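Local coordinates for protein proteinase K (Serratia sp., PDB 2B6N) that probably cleaves peptide bonds as a calcium-binding serine endopeptidase of the subtilase (peptidase S8) family, with this chain forming its proteinase K-like catalytic domain, at residues R12-N17 against N22-D27; A235-E240 against T250-T255; D198-G203 against T263-G268; P124-M129 against H229-A234; V42-N47 against G51-G56. All coordinates share one frame; numbering follows the deposited sequence.

Along the chain contact 1 opens first and contact 5 follows; contacts 4 and 3 then cross, and contact 2 falls within the span of contact 3. Contact 5 closes a short loop onto strand 53-58, one outer edge of the seven-stranded parallel sheet. Contact 3 joins strand 199-202, the other edge, to a late loop, the two centres about 31 Å apart. Between them, contact 4 sets strand 125-129 against helix 223-240, and contact 2 uses the same helix 9 Å away, centre to centre. Contact 1, the calcium site, touches contact 2 through Tyr24, contact 3 through Ile13 and Arg12, and contact 4 through Ile13. Helix 223-240, which carries the predicted catalytic Ser224 in its first turn, thus connects the calcium-binding segment with the core.

Contact 1. Residues R12-N17 against N22-D27; sequences RIDQRN and NNYHTD. With CA (calcium ion), chain C.
Asp14, just after helix 8-13, joins that segment to strand 23-25 at the calcium site of this subtilase, using each carboxylate oxygen for a different task. Metal coordination comes first: the calcium ion is bound by Asp14 OD1 and by Gln15 OE1, each at 2.4 Å, and from the strand by the backbone oxygen Asn23 O. Water 1 is a further ligand, while Asp11 and Asp21 complete the shell from outside the two segments. The Gln15 chain, extended beyond CG (chi2 -177°), carries its amide oxygen to the metal; the other end of that amide, Gln15 NE2, donates to Asn17 O at 2.7 Å and so fixes the rotation of the group.

Apolar contact is slight. Asp14 CB lies obliquely against the Tyr24 ring, 4.0 Å from Tyr24 CD1, and the phenol oxygen of Tyr24 is hydrogen-bonded to Val87 O farther away.

Hydrogen bonding links the ligand to the strand. With OD1 committed to calcium, OD2 accepts the backbone N-H of His25, which should hold the carboxylate in its orientation. The His25 N to Asp14 OD2 bond is 2.7 Å long and nearly straight, 175° at the hydrogen, and the donor comes from above the carboxylate plane.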
# COMPACT_ATOMS: atom_id res chain seq x y z
N ARG A 12 -13.61 -6.47 -3.11
CA ARG A 12 -14.36 -5.35 -2.53
C ARG A 12 -14.20 -4.02 -3.26
O ARG A 12 -15.16 -3.24 -3.34
CB ARG A 12 -13.99 -5.15 -1.05
CG ARG A 12 -14.77 -4.00 -0.33
CD ARG A 12 -16.21 -4.46 -0.03
NE ARG A 12 -17.15 -3.39 0.39
CZ ARG A 12 -17.79 -2.57 -0.43
NH1 ARG A 12 -17.55 -2.58 -1.75
NH2 ARG A 12 -18.65 -1.70 0.06
N ILE A 13 -13.00 -3.76 -3.77
CA ILE A 13 -12.64 -2.42 -4.23
C ILE A 13 -13.28 -2.03 -5.58
O ILE A 13 -13.46 -0.84 -5.85
CB ILE A 13 -11.10 -2.21 -4.21
CG1 ILE A 13 -10.54 -2.41 -2.80
CG2 ILE A 13 -10.72 -0.83 -4.71
CD1 ILE A 13 -11.17 -1.52 -1.75
N ASP A 14 -13.66 -3.02 -6.39
CA ASP A 14 -14.28 -2.74 -7.72
C ASP A 14 -15.83 -2.64 -7.72
O ASP A 14 -16.46 -2.66 -8.79
CB ASP A 14 -13.79 -3.74 -8.79
CG ASP A 14 -14.47 -5.08 -8.70
OD1 ASP A 14 -14.93 -5.45 -7.60
OD2 ASP A 14 -14.60 -5.74 -9.75
N GLN A 15 -16.43 -2.50 -6.54
CA GLN A 15 -17.88 -2.40 -6.40
C GLN A 15 -18.26 -1.44 -5.26
O GLN A 15 -17.48 -1.26 -4.31
CB GLN A 15 -18.49 -3.80 -6.17
CG GLN A 15 -17.88 -4.56 -4.97
CD GLN A 15 -18.46 -5.95 -4.83
OE1 GLN A 15 -17.91 -6.91 -5.38
NE2 GLN A 15 -19.57 -6.06 -4.10
N ARG A 16 -19.46 -0.86 -5.34
CA ARG A 16 -19.90 0.12 -4.32
C ARG A 16 -20.46 -0.56 -3.07
O ARG A 16 -20.15 -0.17 -1.93
CB ARG A 16 -20.98 1.05 -4.90
CG ARG A 16 -20.54 1.82 -6.15
CD ARG A 16 -19.40 2.77 -5.78
NE ARG A 16 -19.04 3.69 -6.85
CZ ARG A 16 -18.04 4.58 -6.77
NH1 ARG A 16 -17.28 4.63 -5.68
NH2 ARG A 16 -17.78 5.38 -7.81
N ASN A 17 -21.31 -1.56 -3.30
CA ASN A 17 -22.10 -2.19 -2.25
C ASN A 17 -21.73 -3.65 -2.05
O ASN A 17 -21.33 -4.33 -3.02
CB ASN A 17 -23.59 -2.12 -2.62
CG ASN A 17 -24.04 -0.71 -2.97
OD1 ASN A 17 -23.79 0.23 -2.22
ND2 ASN A 17 -24.72 -0.56 -4.10
N ASN A 22 -17.59 -11.90 -6.07
CA ASN A 22 -16.64 -12.94 -6.52
C ASN A 22 -16.01 -12.62 -7.87
O ASN A 22 -15.73 -13.51 -8.69
CB ASN A 22 -17.34 -14.32 -6.59
CG ASN A 22 -16.36 -15.49 -6.48
OD1 ASN A 22 -16.38 -16.43 -7.31
ND2 ASN A 22 -15.54 -15.45 -5.46
N ASN A 23 -15.80 -11.32 -8.10
CA ASN A 23 -15.24 -10.82 -9.34
C ASN A 23 -14.38 -9.58 -9.11
O ASN A 23 -14.79 -8.66 -8.36
CB ASN A 23 -16.34 -10.43 -10.33
CG ASN A 23 -15.78 -10.21 -11.74
OD1 ASN A 23 -15.76 -9.10 -12.25
ND2 ASN A 23 -15.35 -11.29 -12.36
N TYR A 24 -13.21 -9.56 -9.74
CA TYR A 24 -12.36 -8.36 -9.72
C TYR A 24 -12.15 -7.87 -11.16
O TYR A 24 -11.40 -8.46 -11.94
CB TYR A 24 -11.02 -8.58 -8.98
CG TYR A 24 -10.13 -7.34 -9.04
CD1 TYR A 24 -10.61 -6.10 -8.60
CD2 TYR A 24 -8.84 -7.40 -9.56
CE1 TYR A 24 -9.83 -4.95 -8.67
CE2 TYR A 24 -8.03 -6.24 -9.63
CZ TYR A 24 -8.55 -5.02 -9.21
OH TYR A 24 -7.79 -3.87 -9.27
N HIS A 25 -12.87 -6.80 -11.50
CA HIS A 25 -12.78 -6.22 -12.84
C HIS A 25 -11.64 -5.23 -12.91
O HIS A 25 -11.44 -4.46 -11.96
CB HIS A 25 -14.10 -5.50 -13.18
CG HIS A 25 -14.09 -4.85 -14.53
ND1 HIS A 25 -14.44 -5.52 -15.68
CD2 HIS A 25 -13.75 -3.60 -14.92
CE1 HIS A 25 -14.30 -4.72 -16.72
NE2 HIS A 25 -13.88 -3.54 -16.28
N THR A 26 -10.93 -5.23 -14.03
CA THR A 26 -9.88 -4.23 -14.29
C THR A 26 -10.07 -3.64 -15.70
O THR A 26 -10.40 -4.37 -16.64
CB THR A 26 -8.46 -4.83 -14.18
OG1 THR A 26 -8.35 -6.02 -14.97
CG2 THR A 26 -8.11 -5.15 -12.71
N ASP A 27 -9.86 -2.34 -15.81
CA ASP A 27 -9.76 -1.62 -17.08
C ASP A 27 -8.32 -1.19 -17.36
O ASP A 27 -7.96 -0.83 -18.50
CB ASP A 27 -10.66 -0.38 -17.02
CG ASP A 27 -12.12 -0.75 -16.78
OD1 ASP A 27 -12.67 -1.55 -17.58
OD2 ASP A 27 -12.70 -0.29 -15.77
CA CA C . -16.07 -7.38 -6.86
O HOH W 1 -17.60 -6.30 -8.62

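Contact 2. Residues A235-E240 against T250-T255; sequences ALYLDE and TNLLKT
Tyr237, Leu252 and Leu253 carry the meeting of helix 223-240 with helix 246-256. Tyr237 gives up the most surface, and its side chain sets out toward the second helix. With CG anti to the carbonyl carbon (chi1 -66°), the ring reaches outward from its helix, so that its CD1 and CE1 side enters between the two leucines, which lie on opposite sides of the ring plane.

Leu252, next in buried area, approaches obliquely. Its CD2 methyl comes to 3.7 Å from Tyr237 CD1, and Leu252 CB and CG lie on the same side of the ring, at 3.9-4.0 Å from both Tyr237 CD1 and Tyr237 CE1. Leu253 takes the other side. Its CD2 methyl is 3.7 Å from Tyr237 CE1, while its backbone N meets that same CE1 carbon at 3.6 Å, lying near the ring plane at the edge. The tyrosine therefore packs against main chain as well as side chains of the second helix.

No hydrogen bond spans the two segments. The phenol oxygen of Tyr237 is satisfied by Phe275 O, and Arg256 makes a cation-pi contact with its ring; Arg256 also forms a salt bridge with Glu240, tying the same two helices together by charge. Beyond the tyrosine, Leu253 continues onto Val230, Val233 and Ile176, which carries the packing to strand 176-181. The arrangement is an apolar helix-helix interface on one flank of the subtilase alpha/beta core, where two successive helices lie beside the central parallel sheet.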
# COMPACT_ATOMS: atom_id res chain seq x y z
N ALA A 235 -1.57 3.18 -8.87
CA ALA A 235 -0.91 2.66 -10.07
C ALA A 235 -1.88 2.50 -11.23
O ALA A 235 -1.52 2.79 -12.37
CB ALA A 235 -0.21 1.33 -9.79
N LEU A 236 -3.10 2.02 -10.95
CA LEU A 236 -4.14 1.98 -12.00
C LEU A 236 -4.42 3.35 -12.58
O LEU A 236 -4.50 3.51 -13.81
CB LEU A 236 -5.46 1.42 -11.45
CG LEU A 236 -5.48 -0.02 -10.92
CD1 LEU A 236 -6.89 -0.40 -10.48
CD2 LEU A 236 -4.96 -1.01 -11.94
N TYR A 237 -4.57 4.35 -11.71
CA TYR A 237 -4.90 5.71 -12.15
C TYR A 237 -3.76 6.31 -12.96
O TYR A 237 -3.99 7.07 -13.89
CB TYR A 237 -5.20 6.63 -10.97
CG TYR A 237 -6.45 6.31 -10.16
CD1 TYR A 237 -6.77 7.10 -9.06
CD2 TYR A 237 -7.29 5.23 -10.47
CE1 TYR A 237 -7.91 6.85 -8.29
CE2 TYR A 237 -8.45 4.97 -9.70
CZ TYR A 237 -8.73 5.79 -8.61
OH TYR A 237 -9.82 5.57 -7.80
N LEU A 238 -2.52 5.98 -12.61
CA LEU A 238 -1.34 6.50 -13.31
C LEU A 238 -1.08 5.79 -14.64
O LEU A 238 -0.39 6.34 -15.51
CB LEU A 238 -0.12 6.44 -12.38
CG LEU A 238 -0.02 7.54 -11.32
CD1 LEU A 238 1.04 7.18 -10.24
CD2 LEU A 238 0.27 8.92 -11.94
N ASP A 239 -1.60 4.58 -14.79
CA ASP A 239 -1.63 3.88 -16.08
C ASP A 239 -2.67 4.59 -16.97
O ASP A 239 -2.38 4.97 -18.12
CB ASP A 239 -2.01 2.40 -15.83
CG ASP A 239 -2.18 1.57 -17.10
OD1 ASP A 239 -2.02 2.07 -18.23
OD2 ASP A 239 -2.49 0.37 -16.94
N GLU A 240 -3.87 4.78 -16.43
CA GLU A 240 -4.95 5.54 -17.09
C GLU A 240 -4.54 6.97 -17.51
O GLU A 240 -4.83 7.41 -18.63
CB GLU A 240 -6.17 5.59 -16.18
CG GLU A 240 -7.37 6.35 -16.74
CD GLU A 240 -8.45 6.61 -15.70
OE1 GLU A 240 -8.33 6.11 -14.56
OE2 GLU A 240 -9.43 7.32 -16.02
N THR A 250 -4.23 11.93 -5.33
CA THR A 250 -4.92 12.00 -4.05
C THR A 250 -6.38 12.43 -4.23
O THR A 250 -7.30 11.80 -3.68
CB THR A 250 -4.20 12.96 -3.06
OG1 THR A 250 -2.86 12.52 -2.89
CG2 THR A 250 -4.89 12.97 -1.69
N ASN A 251 -6.58 13.50 -5.00
CA ASN A 251 -7.93 13.99 -5.27
C ASN A 251 -8.82 12.99 -6.00
O ASN A 251 -10.02 12.86 -5.69
CB ASN A 251 -7.89 15.31 -6.06
CG ASN A 251 -9.27 15.91 -6.26
OD1 ASN A 251 -9.75 16.00 -7.39
ND2 ASN A 251 -9.92 16.30 -5.17
N LEU A 252 -8.24 12.28 -6.97
CA LEU A 252 -8.97 11.29 -7.77
C LEU A 252 -9.36 10.10 -6.90
O LEU A 252 -10.48 9.60 -7.00
CB LEU A 252 -8.15 10.83 -8.97
CG LEU A 252 -8.90 10.19 -10.14
CD1 LEU A 252 -10.05 11.10 -10.67
CD2 LEU A 252 -7.90 9.90 -11.23
N LEU A 253 -8.44 9.64 -6.06
CA LEU A 253 -8.77 8.59 -5.09
C LEU A 253 -9.98 8.99 -4.25
O LEU A 253 -10.90 8.19 -4.04
CB LEU A 253 -7.57 8.28 -4.18
CG LEU A 253 -6.46 7.39 -4.75
CD1 LEU A 253 -5.17 7.50 -3.91
CD2 LEU A 253 -6.93 5.94 -4.82
N LYS A 254 -9.98 10.24 -3.78
CA LYS A 254 -11.02 10.74 -2.91
C LYS A 254 -12.34 10.95 -3.65
O LYS A 254 -13.40 10.62 -3.11
CB LYS A 254 -10.60 12.04 -2.23
CG LYS A 254 -9.50 11.86 -1.18
CD LYS A 254 -9.16 13.19 -0.54
N THR A 255 -12.28 11.47 -4.87
CA THR A 255 -13.53 11.74 -5.63
C THR A 255 -14.16 10.45 -6.18
O THR A 255 -15.38 10.37 -6.35
CB THR A 255 -13.37 12.79 -6.78
OG1 THR A 255 -12.49 12.28 -7.78
CG2 THR A 255 -12.84 14.11 -6.27

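Contact 3. Residues D198-G203 against T263-G268; sequences DIYAPG and TDAKTG. With SO4 (sulfate ion), chain E.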
# COMPACT_ATOMS: atom_id res chain seq x y z
N ASP A 198 -6.84 9.52 5.02
CA ASP A 198 -7.38 9.97 3.74
C ASP A 198 -8.47 9.05 3.19
O ASP A 198 -9.39 9.51 2.50
CB ASP A 198 -6.24 10.13 2.72
CG ASP A 198 -5.29 11.23 3.12
OD1 ASP A 198 -5.72 12.42 3.06
OD2 ASP A 198 -4.17 10.94 3.56
N ILE A 199 -8.38 7.76 3.52
CA ILE A 199 -9.24 6.75 2.88
C ILE A 199 -9.15 5.45 3.71
O ILE A 199 -8.21 5.26 4.49
CB ILE A 199 -8.80 6.51 1.40
CG1 ILE A 199 -9.88 5.83 0.56
CG2 ILE A 199 -7.44 5.75 1.34
CD1 ILE A 199 -9.69 6.04 -0.93
N TYR A 200 -10.15 4.58 3.54
CA TYR A 200 -10.17 3.26 4.13
C TYR A 200 -10.05 2.23 3.00
O TYR A 200 -10.49 2.46 1.86
CB TYR A 200 -11.49 3.04 4.87
CG TYR A 200 -11.50 3.43 6.33
CD1 TYR A 200 -12.16 4.59 6.75
CD2 TYR A 200 -10.88 2.63 7.29
CE1 TYR A 200 -12.17 4.97 8.11
CE2 TYR A 200 -10.90 2.99 8.64
CZ TYR A 200 -11.55 4.15 9.04
OH TYR A 200 -11.56 4.46 10.39
N ALA A 201 -9.46 1.08 3.32
CA ALA A 201 -9.30 -0.02 2.35
C ALA A 201 -9.30 -1.35 3.11
O ALA A 201 -9.01 -1.37 4.32
CB ALA A 201 -7.98 0.16 1.56
N PRO A 202 -9.65 -2.47 2.43
CA PRO A 202 -9.60 -3.79 3.08
C PRO A 202 -8.27 -4.09 3.73
O PRO A 202 -7.21 -4.02 3.07
CB PRO A 202 -9.83 -4.75 1.90
CG PRO A 202 -10.77 -3.98 1.01
CD PRO A 202 -10.15 -2.56 1.05
N GLY A 203 -8.31 -4.45 5.00
CA GLY A 203 -7.08 -4.76 5.73
C GLY A 203 -7.15 -5.95 6.66
O GLY A 203 -6.11 -6.45 7.08
N THR A 263 -18.54 1.43 8.74
CA THR A 263 -19.17 1.55 10.06
C THR A 263 -18.11 1.66 11.15
O THR A 263 -16.97 1.18 11.00
CB THR A 263 -20.18 0.40 10.33
OG1 THR A 263 -19.50 -0.86 10.31
CG2 THR A 263 -21.28 0.40 9.25
N ASP A 264 -18.47 2.34 12.24
CA ASP A 264 -17.52 2.64 13.33
C ASP A 264 -16.25 3.33 12.79
O ASP A 264 -15.15 3.09 13.27
CB ASP A 264 -17.17 1.37 14.13
CG ASP A 264 -16.37 1.67 15.39
OD1 ASP A 264 -16.73 2.65 16.11
OD2 ASP A 264 -15.40 0.91 15.66
N ALA A 265 -16.42 4.20 11.80
CA ALA A 265 -15.27 4.84 11.15
C ALA A 265 -14.52 5.84 12.06
O ALA A 265 -13.33 6.09 11.84
CB ALA A 265 -15.68 5.50 9.88
N LYS A 266 -15.22 6.35 13.08
CA LYS A 266 -14.71 7.28 14.11
C LYS A 266 -14.72 8.74 13.68
O LYS A 266 -14.48 9.05 12.52
CB LYS A 266 -13.31 6.89 14.63
CG LYS A 266 -13.18 5.44 15.16
CD LYS A 266 -14.15 5.12 16.28
N THR A 267 -14.98 9.62 14.65
CA THR A 267 -15.03 11.06 14.43
C THR A 267 -13.76 11.56 13.72
O THR A 267 -12.65 11.19 14.10
CB THR A 267 -15.19 11.77 15.80
OG1 THR A 267 -16.43 11.36 16.39
CG2 THR A 267 -15.18 13.26 15.67
N GLY A 268 -13.93 12.38 12.69
CA GLY A 268 -12.81 12.97 11.96
C GLY A 268 -12.29 12.12 10.82
O GLY A 268 -11.61 12.65 9.93
S SO4 E . -16.76 8.05 17.65
O1 SO4 E . -17.56 7.55 16.54
O2 SO4 E . -16.56 6.98 18.64
O3 SO4 E . -17.48 9.13 18.32
O4 SO4 E . -15.46 8.56 17.20
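Tyr200, in the extended backbone of strand 199-202, faces Ala265 of the irregular loop 263-268 with their CA atoms 8.8 Å apart, a gap bridged by the length of the tyrosine side chain. The phenol of Tyr200 carries the contact. Its OH donates to the backbone oxygen Ala265 O at 2.8 Å, the donor tilted 17° from the carbonyl plane and the C=O...donor angle 126°. Seen from the ring, that oxygen lies at the edge, near the ring plane. The same carbonyl is also hydrogen-bonded by Ser269 OG, so two hydroxyl-bearing side chains converge on one loop oxygen and should fix the peptide between Ala265 and Lys266.

Beside the polar bond runs a small apolar contact, in which the Ala265 CB methyl sits 4.0 Å from Tyr200 CE1. The Tyr200 side chain also touches Thr181 and Arg187, and Arg187 holds the loop as well, through a salt bridge to Asp264.

On the loop's outer side, a sulfate ion, probably taken up from the crystallisation liquor, is gripped by Thr267. The backbone N of Thr267 reaches sulfate O4 at 2.8 Å in an almost straight bond (177°). The sulfate does not touch Tyr200.

Strand 199-202 is the last of the parallel sheet, and the Tyr200 backbone is hydrogen-bonded to Lys272 and Leu274 from the chain's late part. The contact thus belongs to the edge of the central subtilase sheet, where a tyrosine hydroxyl fastens a surface loop to the outermost strand.

Contact 4. Residues P124-M129 against H229-A234; sequences PAVANM and HVAGVA
Val126 stands with CG2 anti to its backbone N and CG1 between that N and the carbonyl carbon (chi1 64°), which turns CG2 to Ala234 and CG1 to the carbonyl of Ala231. Asn128, two residues on, carries CG anti to its own N (chi1 -177°), laying its amide beside the Ala231 methyl. These side chains place strand 125-129, in the middle of the parallel sheet of the subtilase alpha/beta fold, on helix 223-240. Strand and helix run almost exactly antiparallel, at 179°, with their axes 8.5 Å apart at closest approach.

The small helix residues permit this approach. Val126 CG2 rests on Ala234 CB at 3.9 Å. On the other branch, Val126 CG1 lies 3.8 Å from the backbone oxygen Ala231 O. The valine thus covers roughly one helical turn.

Asn128 brings a polar group into this buried layer. Its OD1 is hydrogen-bonded with Ser130 OG, while ND2 makes a weak bond to Ser227 OG, which together should set the rotation of the amide. Its side chain lies about 5 Å from that of Asp39 and about 7 Å from that of Ser224, both predicted members of the charge relay system, which places the contact near the probable active site without touching those residues. Against the helix the amide acts as a packing surface, with Asn128 ND2 3.7 Å from Ala231 CB.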
# COMPACT_ATOMS: atom_id res chain seq x y z
N PRO A 124 6.03 7.53 -14.09
CA PRO A 124 4.95 7.49 -13.09
C PRO A 124 5.32 6.51 -11.96
O PRO A 124 5.70 5.37 -12.24
CB PRO A 124 3.75 6.96 -13.88
CG PRO A 124 4.10 7.20 -15.35
CD PRO A 124 5.59 7.12 -15.44
N ALA A 125 5.22 6.98 -10.72
CA ALA A 125 5.72 6.22 -9.58
C ALA A 125 4.81 6.36 -8.37
O ALA A 125 4.29 7.42 -8.11
CB ALA A 125 7.16 6.69 -9.19
N VAL A 126 4.66 5.26 -7.63
CA VAL A 126 3.98 5.27 -6.34
C VAL A 126 4.90 4.56 -5.34
O VAL A 126 5.62 3.64 -5.71
CB VAL A 126 2.58 4.59 -6.41
CG1 VAL A 126 2.67 3.11 -6.74
CG2 VAL A 126 1.82 4.75 -5.09
N ALA A 127 4.87 5.00 -4.09
CA ALA A 127 5.66 4.33 -3.04
C ALA A 127 4.69 3.93 -1.94
O ALA A 127 3.80 4.70 -1.59
CB ALA A 127 6.75 5.24 -2.49
N ASN A 128 4.88 2.72 -1.41
CA ASN A 128 4.06 2.24 -0.30
C ASN A 128 4.89 2.08 0.96
O ASN A 128 5.97 1.48 0.91
CB ASN A 128 3.45 0.88 -0.65
CG ASN A 128 2.52 0.36 0.43
OD1 ASN A 128 2.93 -0.42 1.33
ND2 ASN A 128 1.28 0.82 0.39
N MET A 129 4.38 2.60 2.08
CA MET A 129 5.02 2.43 3.38
C MET A 129 4.07 1.77 4.37
O MET A 129 3.35 2.45 5.10
CB MET A 129 5.48 3.79 3.92
CG MET A 129 6.52 4.47 3.04
SD MET A 129 7.14 5.99 3.82
CE MET A 129 8.11 5.34 5.16
N HIS A 229 -3.49 -1.87 -1.13
CA HIS A 229 -4.67 -1.81 -2.01
C HIS A 229 -4.72 -0.41 -2.64
O HIS A 229 -4.96 -0.26 -3.85
CB HIS A 229 -5.99 -2.10 -1.25
CG HIS A 229 -6.18 -3.54 -0.86
ND1 HIS A 229 -5.64 -4.07 0.28
CD2 HIS A 229 -6.93 -4.52 -1.42
CE1 HIS A 229 -6.01 -5.34 0.39
NE2 HIS A 229 -6.79 -5.64 -0.64
N VAL A 230 -4.50 0.61 -1.80
CA VAL A 230 -4.54 2.01 -2.26
C VAL A 230 -3.38 2.34 -3.19
O VAL A 230 -3.57 3.00 -4.22
CB VAL A 230 -4.61 3.01 -1.05
CG1 VAL A 230 -4.67 4.49 -1.54
CG2 VAL A 230 -5.85 2.70 -0.20
N ALA A 231 -2.18 1.87 -2.85
CA ALA A 231 -1.02 2.02 -3.74
C ALA A 231 -1.27 1.39 -5.11
O ALA A 231 -0.92 1.98 -6.15
CB ALA A 231 0.24 1.41 -3.08
N GLY A 232 -1.91 0.22 -5.11
CA GLY A 232 -2.25 -0.48 -6.35
C GLY A 232 -3.22 0.32 -7.20
O GLY A 232 -3.07 0.39 -8.40
N VAL A 233 -4.22 0.94 -6.56
CA VAL A 233 -5.19 1.78 -7.28
C VAL A 233 -4.54 3.06 -7.81
O VAL A 233 -4.81 3.48 -8.93
CB VAL A 233 -6.47 2.06 -6.44
CG1 VAL A 233 -7.40 3.08 -7.13
CG2 VAL A 233 -7.23 0.73 -6.19
N ALA A 234 -3.69 3.70 -7.01
CA ALA A 234 -2.85 4.80 -7.55
C ALA A 234 -2.16 4.39 -8.86
O ALA A 234 -2.16 5.14 -9.84
CB ALA A 234 -1.81 5.26 -6.52

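Contact 5. Residues V42-N47 against G51-G56; sequences VLNTHN and GRASSG
Asn44 lies across the start of strand 53-58, and its side chain runs past Ala53 and Ser54 to Ser55. Asn44 CB comes first, 3.5 Å from the backbone oxygen Ala53 O. With CG anti to the carbonyl carbon (chi1 -61°), the chain then runs on over the strand, and Asn44 CG lies 3.8 Å from both Ser54 CA and Ala53 O.

There the amide divides. Its nitrogen, Asn44 ND2, sits 3.6 Å from the Ala53 CB methyl and also close to the backbone of Ser54; it donates to water 2 at 2.9 Å, and that water in turn donates to Ser54 O. The loop is thus joined to the strand by a water bridge from the side chain. At the amide's other tip, Asn44 OD1 lies 3.1 Å from Ser55 OG, a possible hydrogen bond whose proton is not settled, since the hydroxyl has another acceptor within reach; Ser55 OG also has a weak hydrogen bond with Ala66 N.

The segment carrying Asn44 makes a type I beta turn from Leu43 to His46, closed by His46 N donating to Leu43 O at 3.1 Å, in the connection that leads from strand 34-39 to strand 53-58. The latter is an outermost strand of the parallel subtilase sheet, and the backbones of Arg52 and Ser54 hydrogen-bond to Val93 of strand 92-97.

A second bridge joins the main chains: water 3 donates both to Asn44 O, at 2.6 Å, and to Ala53 O. Val42 adds a loose apolar touch, its CG1 methyl 4.4 Å from Ala53 CB, and the Val42 side chain lies about 6 Å from that of the predicted catalytic Asp39.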
# COMPACT_ATOMS: atom_id res chain seq x y z
N VAL A 42 11.42 -7.82 -0.88
CA VAL A 42 10.43 -8.55 -1.68
C VAL A 42 11.09 -9.79 -2.23
O VAL A 42 12.23 -9.73 -2.72
CB VAL A 42 9.89 -7.71 -2.89
CG1 VAL A 42 8.90 -8.53 -3.71
CG2 VAL A 42 9.23 -6.40 -2.42
N LEU A 43 10.39 -10.93 -2.15
CA LEU A 43 10.85 -12.14 -2.84
C LEU A 43 10.60 -11.95 -4.34
O LEU A 43 9.50 -12.22 -4.84
CB LEU A 43 10.14 -13.40 -2.30
CG LEU A 43 10.66 -14.72 -2.88
CD1 LEU A 43 12.05 -15.07 -2.31
CD2 LEU A 43 9.67 -15.87 -2.66
N ASN A 44 11.62 -11.46 -5.06
CA ASN A 44 11.48 -11.08 -6.47
C ASN A 44 11.06 -12.24 -7.37
O ASN A 44 10.37 -12.03 -8.37
CB ASN A 44 12.76 -10.46 -7.03
CG ASN A 44 13.17 -9.19 -6.31
OD1 ASN A 44 14.37 -8.95 -6.08
ND2 ASN A 44 12.19 -8.36 -5.94
N THR A 45 11.46 -13.45 -6.98
CA THR A 45 11.23 -14.65 -7.79
C THR A 45 9.82 -15.24 -7.58
O THR A 45 9.46 -16.24 -8.23
CB THR A 45 12.26 -15.75 -7.46
OG1 THR A 45 12.27 -15.99 -6.05
CG2 THR A 45 13.68 -15.32 -7.89
N HIS A 46 9.03 -14.63 -6.71
CA HIS A 46 7.67 -15.17 -6.47
C HIS A 46 6.88 -15.23 -7.76
O HIS A 46 6.95 -14.32 -8.61
CB HIS A 46 6.90 -14.40 -5.37
CG HIS A 46 5.77 -15.19 -4.78
ND1 HIS A 46 4.59 -15.42 -5.47
CD2 HIS A 46 5.64 -15.84 -3.60
CE1 HIS A 46 3.79 -16.15 -4.73
NE2 HIS A 46 4.40 -16.43 -3.59
N ASN A 47 6.14 -16.34 -7.93
CA ASN A 47 5.34 -16.55 -9.14
C ASN A 47 4.36 -15.39 -9.40
O ASN A 47 4.06 -15.09 -10.55
CB ASN A 47 4.52 -17.84 -9.05
CG ASN A 47 5.38 -19.08 -9.02
OD1 ASN A 47 6.53 -19.08 -9.45
ND2 ASN A 47 4.82 -20.17 -8.49
N GLY A 51 8.43 -11.80 -13.06
CA GLY A 51 9.54 -11.00 -13.58
C GLY A 51 9.45 -9.50 -13.34
O GLY A 51 10.45 -8.80 -13.52
N ARG A 52 8.29 -9.00 -12.92
CA ARG A 52 8.11 -7.55 -12.74
C ARG A 52 8.71 -6.99 -11.45
O ARG A 52 8.71 -5.78 -11.25
CB ARG A 52 6.64 -7.16 -12.85
CG ARG A 52 6.02 -7.44 -14.21
CD ARG A 52 4.51 -7.27 -14.19
NE ARG A 52 3.83 -8.37 -13.47
CZ ARG A 52 3.15 -8.20 -12.33
NH1 ARG A 52 3.03 -7.00 -11.77
NH2 ARG A 52 2.58 -9.25 -11.75
N ALA A 53 9.19 -7.86 -10.56
CA ALA A 53 9.78 -7.40 -9.30
C ALA A 53 11.30 -7.46 -9.35
O ALA A 53 11.89 -8.46 -9.78
CB ALA A 53 9.29 -8.23 -8.11
N SER A 54 11.91 -6.39 -8.87
CA SER A 54 13.36 -6.32 -8.78
C SER A 54 13.78 -5.56 -7.52
O SER A 54 12.95 -4.88 -6.88
CB SER A 54 13.96 -5.69 -10.04
OG SER A 54 13.55 -4.34 -10.18
N SER A 55 15.06 -5.65 -7.17
CA SER A 55 15.57 -4.94 -5.99
C SER A 55 15.95 -3.50 -6.29
O SER A 55 16.56 -3.20 -7.33
CB SER A 55 16.76 -5.67 -5.39
OG SER A 55 16.40 -6.96 -4.95
N GLY A 56 15.59 -2.60 -5.37
CA GLY A 56 16.01 -1.21 -5.44
C GLY A 56 17.28 -1.04 -4.62
O GLY A 56 18.38 -0.84 -5.16
O HOH W 2 13.11 -6.43 -4.02
O HOH W 3 10.22 -10.64 -10.60